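Local structure of molybdopterin biosynthesis moeA protein (Pyrococcus horikoshii, 1WU2) at residues 228-233 against 243-248; 214-219 against 252-257; 48-53 against 170-175. The protein probably takes part in molybdenum cofactor biosynthesis, promoting the insertion of molybdenum into molybdopterin. All coordinates share one frame; numbering follows the deposited sequence.

How the contacts relate
Contacts 1 and 2, centres about 11 Å apart, pack helices on the same mixed sheet of an alpha/beta domain, the probable molybdopterin-binding domain. Contact 1 sets helix 243-249 against edge strand 226-233. Contact 2 sets helix 212-222 against inner strand 252-255. The two touch where L229 meets Q217. Contact 2 is buried and purely aliphatic. Contact 1 is partly buried, an aromatic face on a lysine chain with charged groups at its margin. Contact 3, also partly buried, lies in the N-terminal region, about 46 Å from contact 1 between centres. It joins a loop to a helix end by apolar packing and a carbonyl. The second subunit borders contacts 2 and 3, and contact 1 at L229 alone.

Contact 1 of 3, residues 228-233 against 243-248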
ATOM      1  N   ILE A 228      16.915  -0.654 -13.069  1.00 34.44           N
ATOM      2  CA  ILE A 228      18.111  -1.223 -13.673  1.00 35.27           C
ATOM      3  C   ILE A 228      19.313  -0.370 -13.278  1.00 35.95           C
ATOM      4  O   ILE A 228      19.389   0.805 -13.633  1.00 35.98           O
ATOM      5  CB  ILE A 228      17.950  -1.294 -15.204  1.00 35.33           C
ATOM      6  CG1 ILE A 228      16.983  -2.424 -15.580  1.00 35.61           C
ATOM      7  CG2 ILE A 228      19.294  -1.532 -15.894  1.00 35.35           C
ATOM      8  CD1 ILE A 228      16.022  -2.056 -16.671  1.00 35.74           C
ATOM      9  N   LEU A 229      20.246  -0.977 -12.549  1.00 36.94           N
ATOM     10  CA  LEU A 229      21.403  -0.275 -12.004  1.00 37.75           C
ATOM     11  C   LEU A 229      22.520  -0.165 -13.029  1.00 38.53           C
ATOM     12  O   LEU A 229      22.916  -1.163 -13.632  1.00 38.54           O
ATOM     13  CB  LEU A 229      21.951  -1.014 -10.783  1.00 37.83           C
ATOM     14  CG  LEU A 229      21.063  -1.128  -9.541  1.00 38.29           C
ATOM     15  CD1 LEU A 229      20.162  -2.357  -9.612  1.00 38.68           C
ATOM     16  CD2 LEU A 229      21.935  -1.167  -8.288  1.00 38.42           C
ATOM     17  N   TYR A 230      23.027   1.050 -13.215  1.00 39.48           N
ATOM     18  CA  TYR A 230      24.245   1.278 -13.987  1.00 40.27           C
ATOM     19  C   TYR A 230      25.410   1.669 -13.074  1.00 41.48           C
ATOM     20  O   TYR A 230      26.518   1.918 -13.545  1.00 41.56           O
ATOM     21  CB  TYR A 230      23.996   2.333 -15.062  1.00 39.98           C
ATOM     22  CG  TYR A 230      22.997   1.874 -16.095  1.00 38.99           C
ATOM     23  CD1 TYR A 230      23.413   1.243 -17.265  1.00 38.12           C
ATOM     24  CD2 TYR A 230      21.634   2.049 -15.894  1.00 38.09           C
ATOM     25  CE1 TYR A 230      22.497   0.808 -18.214  1.00 37.24           C
ATOM     26  CE2 TYR A 230      20.709   1.617 -16.834  1.00 37.79           C
ATOM     27  CZ  TYR A 230      21.147   0.994 -17.995  1.00 37.49           C
ATOM     28  OH  TYR A 230      20.239   0.566 -18.938  1.00 36.41           O
ATOM     29  N   GLY A 231      25.150   1.711 -11.768  1.00 42.98           N
ATOM     30  CA  GLY A 231      26.185   1.883 -10.764  1.00 44.22           C
ATOM     31  C   GLY A 231      26.563   3.320 -10.458  1.00 45.38           C
ATOM     32  O   GLY A 231      26.021   4.263 -11.038  1.00 45.55           O
ATOM     33  N   VAL A 232      27.507   3.466  -9.530  1.00 46.75           N
ATOM     34  CA  VAL A 232      28.046   4.764  -9.136  1.00 47.83           C
ATOM     35  C   VAL A 232      29.185   5.132 -10.079  1.00 48.83           C
ATOM     36  O   VAL A 232      30.068   4.317 -10.341  1.00 48.84           O
ATOM     37  CB  VAL A 232      28.585   4.738  -7.684  1.00 47.89           C
ATOM     38  CG1 VAL A 232      29.095   6.116  -7.266  1.00 48.06           C
ATOM     39  CG2 VAL A 232      27.512   4.245  -6.718  1.00 47.99           C
ATOM     40  N   LEU A 233      29.160   6.366 -10.576  1.00 50.11           N
ATOM     41  CA  LEU A 233      30.145   6.855 -11.537  1.00 51.19           C
ATOM     42  C   LEU A 233      30.909   8.040 -10.943  1.00 52.15           C
ATOM     43  O   LEU A 233      30.367   8.757 -10.106  1.00 52.23           O
ATOM     44  CB  LEU A 233      29.444   7.304 -12.822  1.00 51.22           C
ATOM     45  CG  LEU A 233      29.162   6.268 -13.917  1.00 51.39           C
ATOM     46  CD1 LEU A 233      28.755   4.909 -13.358  1.00 51.55           C
ATOM     47  CD2 LEU A 233      28.085   6.802 -14.846  1.00 51.40           C
ATOM     48  N   THR A 243      25.065   7.782 -20.370  1.00 50.77           N
ATOM     49  CA  THR A 243      23.634   8.054 -20.231  1.00 50.02           C
ATOM     50  C   THR A 243      22.896   7.703 -21.527  1.00 49.30           C
ATOM     51  O   THR A 243      21.699   7.422 -21.506  1.00 49.17           O
ATOM     52  CB  THR A 243      23.410   9.551 -19.865  1.00 50.01           C
ATOM     53  OG1 THR A 243      23.748   9.769 -18.489  1.00 50.15           O
ATOM     54  CG2 THR A 243      21.935   9.957 -19.945  1.00 49.92           C
ATOM     55  N   LEU A 244      23.613   7.735 -22.649  1.00 48.48           N
ATOM     56  CA  LEU A 244      23.068   7.314 -23.938  1.00 47.90           C
ATOM     57  C   LEU A 244      22.681   5.831 -23.934  1.00 47.24           C
ATOM     58  O   LEU A 244      21.654   5.465 -24.496  1.00 47.30           O
ATOM     59  CB  LEU A 244      24.057   7.601 -25.077  1.00 47.87           C
ATOM     60  CG  LEU A 244      23.392   7.993 -26.402  1.00 48.02           C
ATOM     61  CD1 LEU A 244      22.985   9.466 -26.387  1.00 47.99           C
ATOM     62  CD2 LEU A 244      24.308   7.695 -27.583  1.00 48.05           C
ATOM     63  N   GLU A 245      23.498   4.987 -23.304  1.00 46.35           N
ATOM     64  CA  GLU A 245      23.167   3.566 -23.144  1.00 45.74           C
ATOM     65  C   GLU A 245      21.871   3.357 -22.352  1.00 45.13           C
ATOM     66  O   GLU A 245      21.115   2.429 -22.632  1.00 44.95           O
ATOM     67  CB  GLU A 245      24.311   2.811 -22.454  1.00 45.73           C
ATOM     68  CG  GLU A 245      24.155   1.291 -22.473  1.00 45.83           C
ATOM     69  CD  GLU A 245      25.125   0.572 -21.551  1.00 45.97           C
ATOM     70  OE1 GLU A 245      24.903  -0.629 -21.278  1.00 45.61           O
ATOM     71  OE2 GLU A 245      26.109   1.198 -21.098  1.00 46.35           O
ATOM     72  N   LYS A 246      21.625   4.227 -21.375  1.00 44.35           N
ATOM     73  CA  LYS A 246      20.459   4.117 -20.498  1.00 43.78           C
ATOM     74  C   LYS A 246      19.185   4.460 -21.242  1.00 43.02           C
ATOM     75  O   LYS A 246      18.184   3.772 -21.099  1.00 42.74           O
ATOM     76  CB  LYS A 246      20.589   5.045 -19.288  1.00 43.93           C
ATOM     77  CG  LYS A 246      21.536   4.541 -18.232  1.00 44.77           C
ATOM     78  CD  LYS A 246      22.948   4.416 -18.777  1.00 46.08           C
ATOM     79  CE  LYS A 246      24.021   4.507 -17.717  1.00 46.96           C
ATOM     80  NZ  LYS A 246      24.864   5.726 -17.888  1.00 47.81           N
ATOM     81  N   ALA A 247      19.235   5.530 -22.031  1.00 42.33           N
ATOM     82  CA  ALA A 247      18.082   6.005 -22.788  1.00 41.79           C
ATOM     83  C   ALA A 247      17.640   4.987 -23.841  1.00 41.30           C
ATOM     84  O   ALA A 247      16.448   4.867 -24.131  1.00 40.93           O
ATOM     85  CB  ALA A 247      18.401   7.346 -23.441  1.00 41.80           C
ATOM     86  N   LYS A 248      18.607   4.258 -24.398  1.00 40.82           N
ATOM     87  CA  LYS A 248      18.333   3.191 -25.358  1.00 40.53           C
ATOM     88  C   LYS A 248      17.720   1.978 -24.657  1.00 40.18           C
ATOM     89  O   LYS A 248      16.684   1.471 -25.080  1.00 40.29           O
ATOM     90  CB  LYS A 248      19.619   2.768 -26.079  1.00 40.55           C
ATOM     91  CG  LYS A 248      20.292   3.864 -26.910  1.00 40.91           C
ATOM     92  CD  LYS A 248      19.326   4.523 -27.888  1.00 41.36           C
ATOM     93  CE  LYS A 248      20.054   5.199 -29.046  1.00 41.69           C
ATOM     94  NZ  LYS A 248      19.827   4.488 -30.338  1.00 41.86           N
TER
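Y230 lays one face of its ring on the aliphatic chain of K246. The contact is part of a beta-alpha-beta crossover: strand 226-233 leads through helix 243-249 to strand 252-255, with strand 184-190 between the two strands in the sheet. The ring face is the tight part. K246 CG sits over the ring centre, 3.4 Å from the centroid of Y230 and 13° off the normal, a CH-pi contact. K246 CE lies over the CB end of the ring, 3.3 Å from Y230 CG. The bend at chi2 of K246 (62°) helps lay the chain across the face. The two side chains pass each other in opposite directions. K246 NZ then reaches a salt bridge with E242, while Y230 OH is hydrogen-bonded to E250 and N249. Replacing Y230 with an alanine would probably leave the K246 chain without its flat support and E250 and N249 without their hydroxyl partner. The solvent side is looser. There the exposed E245 reaches only to the ring edge and makes no bond there. Its OE1 stays near the ring plane, 4.2 Å from Y230 CE1.

Contact 2 of 3, residues 214-219 against 252-257; sequences IMLQGL and DIVLIT
L216 of helix 212-222 reaches toward V254 and I256 and meets both with one methyl group, CD1. This is helix-on-sheet packing in an alpha/beta domain, the probable molybdopterin-binding domain of the protein. Strand 252-255 runs inside the sheet, parallel to strands 184-190 and 293-295 beside it. D252 begins the strand. I253 follows, and its side chain touches K246 and A247 of helix 243-249, so that helix lies on the other face of the sheet from L216. V254 comes back to the L216 face. Its CG1 lies 3.7 Å from L216 CD1, and the two side chains meet tip to tip. CG1 is roughly anti to the backbone N (chi1 154°), which turns this branch, rather than CG2, to the leucine. L255 points away from the helix. I256 lies just past the strand, next to T257, where the modelled chain breaks off, yet its side chain still turns to the helix. Its CD1 comes tip to tip with the same leucine methyl. V303 of helix 300-319 touches both L216 and I256, and I187 and I189 of strand 184-190 add to the packing around them. All three residues that meet here are buried, and the contact is wholly aliphatic. The second subunit packs on the same helix, I214 on V166 and M215, a selenomethionine, on A167 of that chain. For L216, chi2 of 169° carries CD1 outward to V254 CG1 and to I256 CD1, 3.9 Å away, while CD2 stays farther from both.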
ATOM      1  N   ILE A 214      19.802   2.292  -3.699  1.00 28.13           N
ATOM      2  CA  ILE A 214      18.936   1.288  -3.091  1.00 27.80           C
ATOM      3  C   ILE A 214      17.550   1.845  -2.744  1.00 27.59           C
ATOM      4  O   ILE A 214      16.562   1.119  -2.829  1.00 27.53           O
ATOM      5  CB  ILE A 214      19.623   0.634  -1.852  1.00 27.76           C
ATOM      6  CG1 ILE A 214      18.803  -0.547  -1.316  1.00 27.67           C
ATOM      7  CG2 ILE A 214      19.850   1.647  -0.733  1.00 27.88           C
ATOM      8  CD1 ILE A 214      18.490  -1.618  -2.336  1.00 27.63           C
HETATM    9  N   MSE A 215      17.473   3.125  -2.379  1.00 27.33           N
HETATM   10  CA  MSE A 215      16.187   3.743  -2.061  1.00 27.28           C
HETATM   11  C   MSE A 215      15.334   3.895  -3.310  1.00 26.73           C
HETATM   12  O   MSE A 215      14.136   3.635  -3.280  1.00 26.47           O
HETATM   13  CB  MSE A 215      16.355   5.108  -1.395  1.00 27.43           C
HETATM   14  CG  MSE A 215      15.023   5.707  -0.944  1.00 28.75           C
HETATM   15 SE   MSE A 215      15.188   7.417  -0.058  1.00 32.39          SE
HETATM   16  CE  MSE A 215      15.660   8.502  -1.594  1.00 31.54           C
ATOM     17  N   LEU A 216      15.956   4.320  -4.403  1.00 26.35           N
ATOM     18  CA  LEU A 216      15.257   4.463  -5.674  1.00 26.13           C
ATOM     19  C   LEU A 216      14.855   3.114  -6.269  1.00 25.90           C
ATOM     20  O   LEU A 216      13.835   3.024  -6.938  1.00 25.91           O
ATOM     21  CB  LEU A 216      16.100   5.256  -6.678  1.00 26.14           C
ATOM     22  CG  LEU A 216      16.171   6.766  -6.428  1.00 26.05           C
ATOM     23  CD1 LEU A 216      17.235   7.395  -7.322  1.00 26.14           C
ATOM     24  CD2 LEU A 216      14.822   7.426  -6.656  1.00 25.73           C
ATOM     25  N   GLN A 217      15.641   2.070  -6.023  1.00 25.83           N
ATOM     26  CA  GLN A 217      15.292   0.727  -6.490  1.00 25.93           C
ATOM     27  C   GLN A 217      13.966   0.294  -5.868  1.00 25.58           C
ATOM     28  O   GLN A 217      13.054  -0.118  -6.571  1.00 25.71           O
ATOM     29  CB  GLN A 217      16.389  -0.285  -6.143  1.00 26.02           C
ATOM     30  CG  GLN A 217      17.589  -0.224  -7.070  1.00 27.05           C
ATOM     31  CD  GLN A 217      18.830  -0.866  -6.472  1.00 28.23           C
ATOM     32  OE1 GLN A 217      18.920  -2.092  -6.384  1.00 29.81           O
ATOM     33  NE2 GLN A 217      19.789  -0.043  -6.067  1.00 28.76           N
ATOM     34  N   GLY A 218      13.865   0.411  -4.551  1.00 25.26           N
ATOM     35  CA  GLY A 218      12.643   0.088  -3.839  1.00 25.06           C
ATOM     36  C   GLY A 218      11.451   0.936  -4.245  1.00 24.81           C
ATOM     37  O   GLY A 218      10.342   0.427  -4.343  1.00 24.54           O
ATOM     38  N   LEU A 219      11.686   2.224  -4.481  1.00 24.73           N
ATOM     39  CA  LEU A 219      10.612   3.166  -4.791  1.00 24.63           C
ATOM     40  C   LEU A 219      10.049   2.906  -6.183  1.00 24.74           C
ATOM     41  O   LEU A 219       8.838   3.014  -6.402  1.00 24.29           O
ATOM     42  CB  LEU A 219      11.116   4.612  -4.691  1.00 24.62           C
ATOM     43  CG  LEU A 219      11.285   5.202  -3.283  1.00 24.46           C
ATOM     44  CD1 LEU A 219      12.123   6.477  -3.338  1.00 24.04           C
ATOM     45  CD2 LEU A 219       9.936   5.478  -2.643  1.00 24.45           C
ATOM     46  N   ASP A 252      12.472   5.308 -19.269  1.00 36.79           N
ATOM     47  CA  ASP A 252      12.964   6.532 -18.636  1.00 36.51           C
ATOM     48  C   ASP A 252      14.231   6.232 -17.839  1.00 36.15           C
ATOM     49  O   ASP A 252      14.555   5.073 -17.590  1.00 36.02           O
ATOM     50  CB  ASP A 252      11.866   7.208 -17.782  1.00 36.54           C
ATOM     51  CG  ASP A 252      11.820   6.706 -16.337  1.00 37.08           C
ATOM     52  OD1 ASP A 252      12.861   6.717 -15.653  1.00 38.34           O
ATOM     53  OD2 ASP A 252      10.771   6.311 -15.782  1.00 37.37           O
ATOM     54  N   ILE A 253      14.955   7.281 -17.463  1.00 35.75           N
ATOM     55  CA  ILE A 253      16.188   7.133 -16.693  1.00 35.48           C
ATOM     56  C   ILE A 253      16.308   8.239 -15.634  1.00 35.50           C
ATOM     57  O   ILE A 253      15.998   9.399 -15.878  1.00 35.25           O
ATOM     58  CB  ILE A 253      17.466   7.009 -17.631  1.00 35.31           C
ATOM     59  CG1 ILE A 253      18.574   7.999 -17.256  1.00 34.78           C
ATOM     60  CG2 ILE A 253      17.112   7.143 -19.117  1.00 35.35           C
ATOM     61  CD1 ILE A 253      19.486   7.485 -16.176  1.00 34.56           C
ATOM     62  N   VAL A 254      16.755   7.833 -14.454  1.00 35.67           N
ATOM     63  CA  VAL A 254      16.915   8.698 -13.300  1.00 35.89           C
ATOM     64  C   VAL A 254      18.408   8.820 -13.022  1.00 36.31           C
ATOM     65  O   VAL A 254      19.113   7.820 -13.004  1.00 36.06           O
ATOM     66  CB  VAL A 254      16.202   8.068 -12.072  1.00 35.74           C
ATOM     67  CG1 VAL A 254      16.816   8.537 -10.767  1.00 35.83           C
ATOM     68  CG2 VAL A 254      14.701   8.358 -12.106  1.00 35.77           C
ATOM     69  N   LEU A 255      18.897  10.040 -12.820  1.00 37.10           N
ATOM     70  CA  LEU A 255      20.297  10.241 -12.443  1.00 37.75           C
ATOM     71  C   LEU A 255      20.470  11.242 -11.299  1.00 38.32           C
ATOM     72  O   LEU A 255      19.754  12.233 -11.207  1.00 38.01           O
ATOM     73  CB  LEU A 255      21.160  10.627 -13.652  1.00 37.71           C
ATOM     74  CG  LEU A 255      20.770  11.850 -14.480  1.00 37.90           C
ATOM     75  CD1 LEU A 255      21.509  13.098 -14.002  1.00 38.33           C
ATOM     76  CD2 LEU A 255      21.064  11.592 -15.951  1.00 38.03           C
ATOM     77  N   ILE A 256      21.466  10.962 -10.464  1.00 39.20           N
ATOM     78  CA  ILE A 256      21.746  11.681  -9.227  1.00 40.07           C
ATOM     79  C   ILE A 256      22.884  12.676  -9.454  1.00 40.56           C
ATOM     80  O   ILE A 256      23.685  12.495 -10.368  1.00 40.85           O
ATOM     81  CB  ILE A 256      22.162  10.639  -8.152  1.00 40.15           C
ATOM     82  CG1 ILE A 256      21.006   9.678  -7.848  1.00 40.52           C
ATOM     83  CG2 ILE A 256      22.668  11.307  -6.892  1.00 40.75           C
ATOM     84  CD1 ILE A 256      19.719  10.347  -7.424  1.00 40.65           C
ATOM     85  N   THR A 257      22.957  13.724  -8.633  1.00 41.14           N
ATOM     86  CA  THR A 257      24.101  14.640  -8.673  1.00 41.54           C
ATOM     87  C   THR A 257      25.299  14.027  -7.945  1.00 41.61           C
ATOM     88  O   THR A 257      26.342  14.664  -7.785  1.00 41.67           O
ATOM     89  CB  THR A 257      23.746  16.017  -8.070  1.00 41.61           C
ATOM     90  OG1 THR A 257      24.768  16.969  -8.398  1.00 42.44           O
ATOM     91  CG2 THR A 257      23.756  15.992  -6.548  1.00 41.84           C
TER

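Contact 3 of 3, residues 48-53 against 170-175; sequences FDIPPF and KALGIK
The carbonyl oxygen of L172 faces the edge of the F48 ring. It lies near the ring plane, 3.5 Å from F48 CE1 and 3.8 Å from F48 CD1. Two ring carbons thus come edge-on to one carbonyl, consistent with a weak C-H to oxygen attraction. L172 comes just after helix 163-171. G173 closes the helix in a Schellman motif, with positive phi and two bonds back into the last turn, one of them G173 N to K170 O at 3.2 Å. This turn presents the L172 carbonyl to the loop between strands 44-45 and 55-56 of the N-terminal region. The second touching point is mainly aliphatic. I50 has CG1 anti to its carbonyl carbon (chi1 -61°) and an extended chi2 of 168°, which takes CD1 out to the helix end. There CD1 rests 4.1 Å from A171 CB and equally far from L172 CD2. It is also 3.9 Å from A171 O. The backbone of I50 is bonded to V148, and L172 packs as well on I44 and T46. The second subunit borders the site: F48 packs on P198 of that chain, and K170 forms a salt bridge with its E196. Between the loop and the helix end there is apolar packing and one aromatic edge on a carbonyl, with no conventional hydrogen bond. Their fit therefore probably depends more on shape than on directional bonds.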
ATOM      1  N   PHE A  48     -19.167 -15.439 -18.466  1.00 28.83           N
ATOM      2  CA  PHE A  48     -20.069 -16.260 -17.663  1.00 28.78           C
ATOM      3  C   PHE A  48     -20.924 -15.406 -16.721  1.00 28.84           C
ATOM      4  O   PHE A  48     -20.454 -14.404 -16.181  1.00 28.81           O
ATOM      5  CB  PHE A  48     -19.263 -17.261 -16.826  1.00 28.79           C
ATOM      6  CG  PHE A  48     -18.285 -18.086 -17.626  1.00 28.91           C
ATOM      7  CD1 PHE A  48     -16.959 -17.687 -17.754  1.00 28.50           C
ATOM      8  CD2 PHE A  48     -18.688 -19.267 -18.237  1.00 28.86           C
ATOM      9  CE1 PHE A  48     -16.055 -18.443 -18.486  1.00 28.82           C
ATOM     10  CE2 PHE A  48     -17.788 -20.034 -18.970  1.00 29.14           C
ATOM     11  CZ  PHE A  48     -16.468 -19.621 -19.094  1.00 29.02           C
ATOM     12  N   ASP A  49     -22.183 -15.810 -16.547  1.00 28.93           N
ATOM     13  CA  ASP A  49     -23.037 -15.315 -15.472  1.00 28.95           C
ATOM     14  C   ASP A  49     -22.671 -16.037 -14.175  1.00 28.96           C
ATOM     15  O   ASP A  49     -22.512 -17.259 -14.169  1.00 28.89           O
ATOM     16  CB  ASP A  49     -24.518 -15.599 -15.767  1.00 29.16           C
ATOM     17  CG  ASP A  49     -25.059 -14.806 -16.934  1.00 29.18           C
ATOM     18  OD1 ASP A  49     -25.198 -13.576 -16.810  1.00 30.47           O
ATOM     19  OD2 ASP A  49     -25.407 -15.332 -18.009  1.00 29.78           O
ATOM     20  N   ILE A  50     -22.543 -15.283 -13.088  1.00 28.94           N
ATOM     21  CA  ILE A  50     -22.350 -15.848 -11.754  1.00 28.96           C
ATOM     22  C   ILE A  50     -23.419 -15.262 -10.823  1.00 29.05           C
ATOM     23  O   ILE A  50     -23.443 -14.053 -10.615  1.00 28.79           O
ATOM     24  CB  ILE A  50     -20.940 -15.534 -11.210  1.00 29.06           C
ATOM     25  CG1 ILE A  50     -19.864 -16.134 -12.123  1.00 29.24           C
ATOM     26  CG2 ILE A  50     -20.783 -16.084  -9.775  1.00 28.89           C
ATOM     27  CD1 ILE A  50     -18.462 -15.636 -11.842  1.00 29.56           C
ATOM     28  N   PRO A  51     -24.323 -16.088 -10.291  1.00 29.12           N
ATOM     29  CA  PRO A  51     -24.433 -17.514 -10.627  1.00 29.07           C
ATOM     30  C   PRO A  51     -24.984 -17.689 -12.043  1.00 29.07           C
ATOM     31  O   PRO A  51     -25.572 -16.747 -12.571  1.00 29.14           O
ATOM     32  CB  PRO A  51     -25.432 -18.035  -9.590  1.00 29.15           C
ATOM     33  CG  PRO A  51     -26.268 -16.853  -9.252  1.00 29.16           C
ATOM     34  CD  PRO A  51     -25.342 -15.671  -9.313  1.00 28.98           C
ATOM     35  N   PRO A  52     -24.805 -18.858 -12.651  1.00 29.03           N
ATOM     36  CA  PRO A  52     -25.242 -19.062 -14.039  1.00 29.03           C
ATOM     37  C   PRO A  52     -26.765 -19.172 -14.225  1.00 29.16           C
ATOM     38  O   PRO A  52     -27.228 -19.049 -15.362  1.00 29.26           O
ATOM     39  CB  PRO A  52     -24.531 -20.357 -14.451  1.00 28.97           C
ATOM     40  CG  PRO A  52     -24.227 -21.071 -13.186  1.00 28.93           C
ATOM     41  CD  PRO A  52     -24.184 -20.061 -12.077  1.00 28.88           C
ATOM     42  N   PHE A  53     -27.519 -19.403 -13.148  1.00 29.17           N
ATOM     43  CA  PHE A  53     -28.985 -19.461 -13.222  1.00 29.25           C
ATOM     44  C   PHE A  53     -29.673 -18.907 -11.966  1.00 29.70           C
ATOM     45  O   PHE A  53     -29.023 -18.638 -10.957  1.00 29.50           O
ATOM     46  CB  PHE A  53     -29.466 -20.894 -13.511  1.00 29.10           C
ATOM     47  CG  PHE A  53     -28.919 -21.930 -12.567  1.00 28.10           C
ATOM     48  CD1 PHE A  53     -29.619 -22.283 -11.427  1.00 27.65           C
ATOM     49  CD2 PHE A  53     -27.714 -22.560 -12.828  1.00 27.76           C
ATOM     50  CE1 PHE A  53     -29.127 -23.247 -10.556  1.00 27.50           C
ATOM     51  CE2 PHE A  53     -27.212 -23.526 -11.957  1.00 27.41           C
ATOM     52  CZ  PHE A  53     -27.920 -23.865 -10.819  1.00 27.41           C
ATOM     53  N   LYS A 170      -9.987 -15.797 -11.300  1.00 27.66           N
ATOM     54  CA  LYS A 170     -10.133 -17.250 -11.282  1.00 27.78           C
ATOM     55  C   LYS A 170     -11.593 -17.665 -11.454  1.00 27.76           C
ATOM     56  O   LYS A 170     -11.873 -18.714 -12.030  1.00 27.80           O
ATOM     57  CB  LYS A 170      -9.579 -17.854  -9.992  1.00 27.83           C
ATOM     58  CG  LYS A 170      -9.284 -19.348 -10.129  1.00 28.55           C
ATOM     59  CD  LYS A 170      -8.794 -19.954  -8.832  1.00 29.39           C
ATOM     60  CE  LYS A 170      -8.718 -21.470  -8.935  1.00 29.91           C
ATOM     61  NZ  LYS A 170      -7.855 -22.056  -7.868  1.00 30.03           N
ATOM     62  N   ALA A 171     -12.513 -16.840 -10.957  1.00 27.64           N
ATOM     63  CA  ALA A 171     -13.944 -17.089 -11.109  1.00 27.74           C
ATOM     64  C   ALA A 171     -14.368 -16.997 -12.573  1.00 27.72           C
ATOM     65  O   ALA A 171     -15.314 -17.670 -12.987  1.00 27.66           O
ATOM     66  CB  ALA A 171     -14.756 -16.107 -10.255  1.00 27.67           C
ATOM     67  N   LEU A 172     -13.659 -16.176 -13.346  1.00 28.00           N
ATOM     68  CA  LEU A 172     -13.919 -16.003 -14.776  1.00 28.34           C
ATOM     69  C   LEU A 172     -13.138 -16.995 -15.656  1.00 28.71           C
ATOM     70  O   LEU A 172     -13.291 -16.994 -16.875  1.00 28.61           O
ATOM     71  CB  LEU A 172     -13.568 -14.576 -15.213  1.00 28.33           C
ATOM     72  CG  LEU A 172     -14.180 -13.352 -14.508  1.00 28.37           C
ATOM     73  CD1 LEU A 172     -14.241 -12.174 -15.478  1.00 28.19           C
ATOM     74  CD2 LEU A 172     -15.555 -13.622 -13.904  1.00 28.25           C
ATOM     75  N   GLY A 173     -12.292 -17.821 -15.044  1.00 29.29           N
ATOM     76  CA  GLY A 173     -11.516 -18.817 -15.768  1.00 29.78           C
ATOM     77  C   GLY A 173     -10.284 -18.278 -16.481  1.00 30.21           C
ATOM     78  O   GLY A 173      -9.850 -18.852 -17.478  1.00 30.50           O
ATOM     79  N   ILE A 174      -9.719 -17.183 -15.976  1.00 30.67           N
ATOM     80  CA  ILE A 174      -8.514 -16.589 -16.557  1.00 31.15           C
ATOM     81  C   ILE A 174      -7.290 -17.104 -15.805  1.00 31.40           C
ATOM     82  O   ILE A 174      -7.116 -16.806 -14.629  1.00 31.61           O
ATOM     83  CB  ILE A 174      -8.579 -15.041 -16.498  1.00 31.16           C
ATOM     84  CG1 ILE A 174      -9.800 -14.522 -17.261  1.00 31.21           C
ATOM     85  CG2 ILE A 174      -7.312 -14.419 -17.089  1.00 31.40           C
ATOM     86  CD1 ILE A 174     -10.286 -13.172 -16.785  1.00 31.55           C
ATOM     87  N   LYS A 175      -6.456 -17.886 -16.488  1.00 31.78           N
ATOM     88  CA  LYS A 175      -5.247 -18.455 -15.892  1.00 32.05           C
ATOM     89  C   LYS A 175      -4.105 -17.442 -15.873  1.00 32.02           C
ATOM     90  O   LYS A 175      -3.373 -17.336 -14.885  1.00 31.98           O
ATOM     91  CB  LYS A 175      -4.807 -19.701 -16.665  1.00 32.28           C
ATOM     92  CG  LYS A 175      -5.779 -20.872 -16.574  1.00 33.20           C
ATOM     93  CD  LYS A 175      -5.282 -22.061 -17.385  1.00 34.70           C
ATOM     94  CE  LYS A 175      -5.875 -23.379 -16.900  1.00 35.61           C
ATOM     95  NZ  LYS A 175      -5.063 -24.548 -17.352  1.00 36.61           N
TER